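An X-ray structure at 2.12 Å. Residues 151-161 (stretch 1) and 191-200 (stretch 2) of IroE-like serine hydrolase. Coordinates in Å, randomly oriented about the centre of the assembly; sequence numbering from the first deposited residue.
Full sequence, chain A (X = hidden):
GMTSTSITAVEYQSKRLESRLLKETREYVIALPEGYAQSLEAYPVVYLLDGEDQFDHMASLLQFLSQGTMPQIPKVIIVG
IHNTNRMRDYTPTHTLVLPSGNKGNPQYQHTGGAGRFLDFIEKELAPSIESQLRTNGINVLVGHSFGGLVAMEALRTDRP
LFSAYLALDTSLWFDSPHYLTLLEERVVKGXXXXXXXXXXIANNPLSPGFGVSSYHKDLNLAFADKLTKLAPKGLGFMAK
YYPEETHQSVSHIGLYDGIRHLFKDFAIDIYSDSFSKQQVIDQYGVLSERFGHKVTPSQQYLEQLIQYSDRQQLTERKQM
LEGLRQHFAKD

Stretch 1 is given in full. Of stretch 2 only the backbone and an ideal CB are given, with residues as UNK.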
# COMPACT_ATOMS: atom_id res chain seq x y z
N ALA A 151 -15.32 15.45 1.62
CA ALA A 151 -16.18 14.25 1.53
C ALA A 151 -17.40 14.44 2.41
O ALA A 151 -18.52 14.27 1.93
CB ALA A 151 -15.42 12.99 1.94
N MSE A 152 -17.21 14.85 3.66
CA MSE A 152 -18.35 15.03 4.59
C MSE A 152 -19.35 16.05 4.09
O MSE A 152 -20.54 15.83 4.19
CB MSE A 152 -17.87 15.45 6.00
CG MSE A 152 -17.07 14.38 6.77
SE MSE A 152 -17.91 12.60 6.75
CE MSE A 152 -16.82 11.64 7.96
N GLU A 153 -18.84 17.18 3.58
CA GLU A 153 -19.69 18.26 3.08
C GLU A 153 -20.45 17.86 1.78
O GLU A 153 -21.62 18.17 1.60
CB GLU A 153 -18.84 19.52 2.91
CG GLU A 153 -19.59 20.78 2.60
CD GLU A 153 -20.53 21.22 3.71
OE1 GLU A 153 -20.60 20.57 4.79
OE2 GLU A 153 -21.21 22.22 3.49
N ALA A 154 -19.78 17.11 0.91
CA ALA A 154 -20.40 16.59 -0.30
C ALA A 154 -21.60 15.73 0.13
O ALA A 154 -22.70 15.91 -0.37
CB ALA A 154 -19.38 15.77 -1.13
N LEU A 155 -21.37 14.82 1.09
CA LEU A 155 -22.44 14.00 1.64
C LEU A 155 -23.45 14.93 2.31
O LEU A 155 -24.62 14.92 1.96
CB LEU A 155 -21.90 12.92 2.60
CG LEU A 155 -22.82 11.79 3.16
CD1 LEU A 155 -23.25 10.78 2.10
CD2 LEU A 155 -22.11 11.02 4.34
N ARG A 156 -22.99 15.80 3.20
CA ARG A 156 -23.89 16.68 3.93
C ARG A 156 -24.84 17.50 3.05
O ARG A 156 -26.02 17.70 3.41
CB ARG A 156 -23.14 17.66 4.86
CG ARG A 156 -24.07 18.29 5.93
CD ARG A 156 -23.41 19.45 6.69
NE ARG A 156 -23.31 20.63 5.84
CZ ARG A 156 -24.26 21.55 5.69
NH1 ARG A 156 -25.40 21.49 6.37
NH2 ARG A 156 -24.05 22.57 4.87
N THR A 157 -24.33 17.98 1.91
CA THR A 157 -25.12 18.84 1.01
C THR A 157 -25.70 18.12 -0.24
O THR A 157 -26.04 18.75 -1.24
CB THR A 157 -24.25 20.04 0.60
OG1 THR A 157 -23.08 19.58 -0.09
CG2 THR A 157 -23.82 20.79 1.84
N ASP A 158 -25.81 16.80 -0.15
CA ASP A 158 -26.43 15.94 -1.15
C ASP A 158 -25.93 16.10 -2.59
O ASP A 158 -26.70 15.99 -3.52
CB ASP A 158 -27.94 16.11 -1.05
CG ASP A 158 -28.44 15.87 0.37
OD1 ASP A 158 -27.61 15.45 1.19
OD2 ASP A 158 -29.63 16.09 0.67
N ARG A 159 -24.62 16.31 -2.76
CA ARG A 159 -24.08 16.54 -4.10
C ARG A 159 -24.35 15.29 -4.91
O ARG A 159 -23.98 14.19 -4.48
CB ARG A 159 -22.57 16.84 -4.09
CG ARG A 159 -22.18 18.02 -3.23
CD ARG A 159 -23.10 19.22 -3.47
NE ARG A 159 -22.53 20.45 -2.93
CZ ARG A 159 -21.79 21.32 -3.62
NH1 ARG A 159 -21.51 21.13 -4.90
NH2 ARG A 159 -21.34 22.43 -3.03
N PRO A 160 -25.03 15.44 -6.07
CA PRO A 160 -25.43 14.29 -6.90
C PRO A 160 -24.35 13.54 -7.69
O PRO A 160 -24.58 12.40 -8.06
CB PRO A 160 -26.51 14.90 -7.82
CG PRO A 160 -26.19 16.33 -7.90
CD PRO A 160 -25.56 16.72 -6.60
N LEU A 161 -23.19 14.16 -7.91
CA LEU A 161 -22.10 13.58 -8.67
C LEU A 161 -21.52 12.28 -8.08
O LEU A 161 -21.23 11.33 -8.83
CB LEU A 161 -20.94 14.59 -8.75
CG LEU A 161 -19.65 14.16 -9.48
CD1 LEU A 161 -19.95 13.89 -10.98
CD2 LEU A 161 -18.51 15.18 -9.35
N UNK A 191 -32.19 9.50 5.37
CA UNK A 191 -32.77 9.26 4.04
C UNK A 191 -31.81 9.62 2.94
O UNK A 191 -32.14 10.37 2.03
CB UNK A 191 -34.07 10.05 3.86
N UNK A 192 -30.61 9.07 2.99
CA UNK A 192 -29.64 9.33 1.91
C UNK A 192 -30.07 8.64 0.63
O UNK A 192 -30.76 7.62 0.66
CB UNK A 192 -28.24 8.86 2.31
N UNK A 193 -29.67 9.20 -0.51
CA UNK A 193 -30.08 8.64 -1.78
C UNK A 193 -29.07 7.61 -2.31
O UNK A 193 -28.34 7.85 -3.28
CB UNK A 193 -30.27 9.76 -2.80
N UNK A 194 -29.07 6.46 -1.64
CA UNK A 194 -28.19 5.31 -1.94
C UNK A 194 -26.74 5.74 -1.99
O UNK A 194 -26.06 5.71 -3.04
CB UNK A 194 -28.58 4.66 -3.27
N UNK A 195 -26.27 6.19 -0.83
CA UNK A 195 -24.93 6.65 -0.67
C UNK A 195 -24.11 5.63 0.10
O UNK A 195 -24.66 4.69 0.68
CB UNK A 195 -24.91 8.01 0.03
N UNK A 196 -22.80 5.80 0.00
CA UNK A 196 -21.79 4.99 0.69
C UNK A 196 -20.70 5.87 1.30
O UNK A 196 -20.25 6.81 0.69
CB UNK A 196 -21.17 3.98 -0.28
N UNK A 197 -20.33 5.54 2.54
CA UNK A 197 -19.31 6.24 3.29
C UNK A 197 -18.43 5.20 3.99
O UNK A 197 -18.93 4.25 4.61
CB UNK A 197 -19.93 7.21 4.29
N UNK A 198 -17.12 5.36 3.85
CA UNK A 198 -16.13 4.55 4.58
C UNK A 198 -15.31 5.53 5.36
O UNK A 198 -14.83 6.52 4.79
CB UNK A 198 -15.26 3.69 3.66
N UNK A 199 -15.15 5.30 6.66
CA UNK A 199 -14.25 6.12 7.48
C UNK A 199 -13.04 5.31 7.96
O UNK A 199 -13.19 4.20 8.51
CB UNK A 199 -15.00 6.69 8.68
N UNK A 200 -11.84 5.87 7.78
CA UNK A 200 -10.62 5.28 8.34
C UNK A 200 -10.37 6.16 9.55
O UNK A 200 -10.50 7.39 9.44
CB UNK A 200 -9.44 5.25 7.36

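Stretch 1 offers the end of a helix, 151-156, and the turn that follows it; stretch 2 approaches as a loop and then a strand, 195-200, running nearly antiparallel to the helix at 156°.

Position 191 has positive phi (46/54) and no atom of stretch 1 within 5.5 Å of its ideal CB. Glycine, asparagine or aspartate would tolerate that backbone; it is Asp191, which makes no contact here.

At 192 CA-to-CB points sideways, and the ideal CB lies 5.4 Å from Leu155 CD1. A short side chain would leave that gap unfilled, whereas a long apolar or aromatic one could reach the leucine. It is Phe192, chi1 m, whose CE1 comes 3.8 Å from Leu155 CG, an oblique approach to the ring.

Position 193 points toward stretch 1 but has nothing near its CB, so many residues would do. Lys193 makes no contact across the pair. Position 194, again with positive phi (52/65), is out of reach; glycine or a polar residue would suit, and it is Gln194.

The demands at 195 are double. Its CB points toward stretch 1, with the ideal position 3.8 Å from Leu155 CD1, so the base of the side chain must pack against a methyl. Farther along, the turn presents the carbonyls of Asp158 and Arg159, acceptors that invite a donor on a long stem. Lysine or arginine would answer both, and a plain aliphatic residue only the first. Lys195 is deposited: CB lies 3.9 Å from Leu155 CD1, while NZ makes a weak hydrogen bond to Arg159 O at 3.4 Å. Two waters extend the amine's reach. Each accepts from Lys195 NZ at 3.1 Å; water 1 donates to Asp158 O at 3.0 Å and water 2 to Arg159 O at 2.7 Å.

Strand alternation turns 196 away, so the helix imposes little there; it is Gln196.

Position 197 points toward the helix again, its ideal CB 4.4 Å from Leu155 CD2, with the selenium of Met152 farther along. Leucine, isoleucine or methionine would fit this apolar setting. Leu197 places CD2 4.2 Å from Leu155 CD2 and CD1 4.3 Å from Met152 SE, joining two residues one helical turn apart.

Position 198 is out of reach, leaving its choice open on this side; it is Phe198.

At 199 the CB points sideways, 5.3 Å from Met152 CE, favouring a flexible apolar chain. Met199, a selenomethionine, brings SE to 4.0 Å from Met152 CE.

Position 200 lies beyond the contact, and Ala200 adds nothing to it.

Stretch 2 (191-200) DFKQKQLFMA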
# COMPACT_ATOMS: atom_id res chain seq x y z
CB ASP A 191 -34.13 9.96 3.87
CG ASP A 191 -35.18 9.40 4.78
OD1 ASP A 191 -35.02 8.23 5.18
OD2 ASP A 191 -36.16 10.12 5.11
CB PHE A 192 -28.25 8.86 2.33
CG PHE A 192 -27.68 9.67 3.43
CD1 PHE A 192 -27.01 10.85 3.15
CD2 PHE A 192 -27.83 9.29 4.74
CE1 PHE A 192 -26.46 11.62 4.15
CE2 PHE A 192 -27.31 10.06 5.77
CZ PHE A 192 -26.61 11.22 5.46
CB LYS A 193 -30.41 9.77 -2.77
CG LYS A 193 -31.69 10.55 -2.36
CD LYS A 193 -32.21 11.33 -3.52
CE LYS A 193 -33.55 12.01 -3.27
NZ LYS A 193 -33.45 13.12 -2.36
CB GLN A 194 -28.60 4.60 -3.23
CG GLN A 194 -30.00 4.01 -3.23
CD GLN A 194 -30.31 3.18 -1.98
OE1 GLN A 194 -31.15 3.59 -1.17
NE2 GLN A 194 -29.65 2.05 -1.83
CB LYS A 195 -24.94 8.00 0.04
CG LYS A 195 -25.79 9.07 -0.66
CD LYS A 195 -25.16 9.49 -1.98
CE LYS A 195 -25.97 10.54 -2.68
NZ LYS A 195 -25.25 11.06 -3.86
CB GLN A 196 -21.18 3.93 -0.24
CG GLN A 196 -22.15 2.72 -0.47
CD GLN A 196 -21.62 1.73 -1.51
OE1 GLN A 196 -21.85 1.89 -2.70
NE2 GLN A 196 -20.98 0.67 -1.07
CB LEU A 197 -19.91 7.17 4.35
CG LEU A 197 -18.88 7.79 5.32
CD1 LEU A 197 -17.95 8.81 4.62
CD2 LEU A 197 -19.59 8.43 6.49
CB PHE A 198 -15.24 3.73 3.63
CG PHE A 198 -14.04 3.08 4.31
CD1 PHE A 198 -14.16 1.83 4.90
CD2 PHE A 198 -12.81 3.72 4.32
CE1 PHE A 198 -13.08 1.22 5.51
CE2 PHE A 198 -11.73 3.13 4.92
CZ PHE A 198 -11.86 1.87 5.53
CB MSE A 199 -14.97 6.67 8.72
CG MSE A 199 -16.01 7.71 8.42
SE MSE A 199 -17.00 8.24 9.99
CE MSE A 199 -15.50 8.90 11.09
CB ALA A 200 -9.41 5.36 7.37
O HOH W 1 -27.39 13.20 -4.29
O HOH W 2 -23.58 12.93 -2.09
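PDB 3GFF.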